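Local coordinates for Myo-inositol 2-dehydrogenase (Thermotoga maritima, PDB 3EZY), which catalyses the NAD(+)-dependent oxidation of myo-inositol to scyllo-inosose and probably serves in a myo-inositol degradation pathway, at residues V70-S73 with E79-I82. Residues are numbered along the deposited sequence; the frame is centred on the assembly and turned at random.
Sequences VCSS and ELVI
No ring or other flat side chain takes part where Val70 and Ser72 meet Leu80 and Val81: branched aliphatic groups and one hydroxyl make the contact, so it has no stacked face or edge. Leu80 CB sits over the fork of Val70, 4.1 Å from CG1 and 4.1 Å from CG2 of that valine. Farther out, Leu80 CD1 reaches between Val70, the last residue of strand 67-70, and the loop that follows, touching Val70 CG1 at 4.1 Å and Ser72 OG at 3.3 Å. With CG anti to the carbonyl carbon (chi1 -64°) and CD1 trans to CA (chi2 172°), that methyl is carried outward to the serine. Val81, one residue on, brings CG2 within 4.2 Å of Val70 CG2, the two side chains crossing at about a right angle. Val70, Leu80 and Val81 are all buried, so strand end and helix share an apolar interface. The approach of Ser72 OG to Leu80 CD1 is a tight van der Waals contact, not a polar one; the hydroxyl finds its polar partner in Thr76 OG1, and Ser72 O accepts a bond from His77 NE2, tying the loop to the start of the helix. Ile8 touches both Ser72 and Leu80, Leu80 also packs on helix 56-61, and Val81 touches strand 90-94 and helix 101-114. Strands 67-70 and 90-94, adjacent and parallel in the sheet, form a beta-alpha-beta crossover with helix 77-86 between them in sequence. Ser72 also touches the glycine-rich GxGxxG segment, consistent with the dinucleotide-binding turn of the NAD-binding Rossmann fold in the Gfo/Idh/MocA family.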
loop_
_atom_site.group_PDB
_atom_site.type_symbol
_atom_site.label_atom_id
_atom_site.label_comp_id
_atom_site.label_asym_id
_atom_site.label_seq_id
_atom_site.Cartn_x
_atom_site.Cartn_y
_atom_site.Cartn_z
ATOM N N VAL A 70 2.119 -38.967 -11.589
ATOM C CA VAL A 70 0.770 -39.320 -12.050
ATOM C C VAL A 70 -0.080 -38.036 -12.177
ATOM O O VAL A 70 -0.485 -37.439 -11.161
ATOM C CB VAL A 70 0.087 -40.344 -11.092
ATOM C CG1 VAL A 70 -1.339 -40.609 -11.505
ATOM C CG2 VAL A 70 0.931 -41.658 -10.994
ATOM N N CYS A 71 -0.369 -37.625 -13.423
ATOM C CA CYS A 71 -1.073 -36.365 -13.680
ATOM C C CYS A 71 -2.209 -36.611 -14.642
ATOM O O CYS A 71 -2.557 -35.750 -15.426
ATOM C CB CYS A 71 -0.120 -35.333 -14.315
ATOM S SG CYS A 71 1.446 -35.066 -13.440
ATOM N N SER A 72 -2.767 -37.807 -14.596
ATOM C CA SER A 72 -3.822 -38.191 -15.518
ATOM C C SER A 72 -5.141 -37.940 -14.794
ATOM O O SER A 72 -5.155 -37.457 -13.661
ATOM C CB SER A 72 -3.676 -39.674 -15.815
ATOM O OG SER A 72 -3.520 -40.343 -14.566
ATOM N N SER A 73 -6.254 -38.286 -15.421
ATOM C CA SER A 73 -7.552 -38.036 -14.793
ATOM C C SER A 73 -7.657 -38.716 -13.425
ATOM O O SER A 73 -7.051 -39.758 -13.173
ATOM C CB SER A 73 -8.695 -38.449 -15.715
ATOM O OG SER A 73 -8.686 -39.857 -15.814
ATOM N N GLU A 79 -5.459 -46.630 -9.524
ATOM C CA GLU A 79 -4.844 -47.719 -10.267
ATOM C C GLU A 79 -3.363 -47.478 -10.579
ATOM O O GLU A 79 -2.538 -48.357 -10.382
ATOM C CB GLU A 79 -5.589 -47.997 -11.574
ATOM C CG GLU A 79 -4.806 -49.018 -12.434
ATOM C CD GLU A 79 -5.297 -49.069 -13.879
ATOM O OE1 GLU A 79 -4.560 -49.581 -14.758
ATOM O OE2 GLU A 79 -6.427 -48.578 -14.134
ATOM N N LEU A 80 -3.034 -46.298 -11.080
ATOM C CA LEU A 80 -1.677 -45.981 -11.427
ATOM C C LEU A 80 -0.767 -45.921 -10.236
ATOM O O LEU A 80 0.358 -46.404 -10.310
ATOM C CB LEU A 80 -1.590 -44.667 -12.214
ATOM C CG LEU A 80 -2.323 -44.792 -13.566
ATOM C CD1 LEU A 80 -2.410 -43.445 -14.277
ATOM C CD2 LEU A 80 -1.582 -45.877 -14.412
ATOM N N VAL A 81 -1.214 -45.307 -9.140
ATOM C CA VAL A 81 -0.325 -45.206 -7.969
ATOM C C VAL A 81 -0.078 -46.616 -7.363
ATOM O O VAL A 81 1.020 -46.929 -6.906
ATOM C CB VAL A 81 -0.914 -44.254 -6.907
ATOM C CG1 VAL A 81 -0.212 -44.490 -5.519
ATOM C CG2 VAL A 81 -0.763 -42.790 -7.352
ATOM N N ILE A 82 -1.108 -47.453 -7.331
ATOM C CA ILE A 82 -0.885 -48.822 -6.798
ATOM C C ILE A 82 0.061 -49.638 -7.701
ATOM O O ILE A 82 0.931 -50.372 -7.221
ATOM C CB ILE A 82 -2.221 -49.564 -6.547
ATOM C CG1 ILE A 82 -3.000 -48.849 -5.445
ATOM C CG2 ILE A 82 -1.950 -51.074 -6.188
ATOM C CD1 ILE A 82 -4.404 -49.309 -5.288
#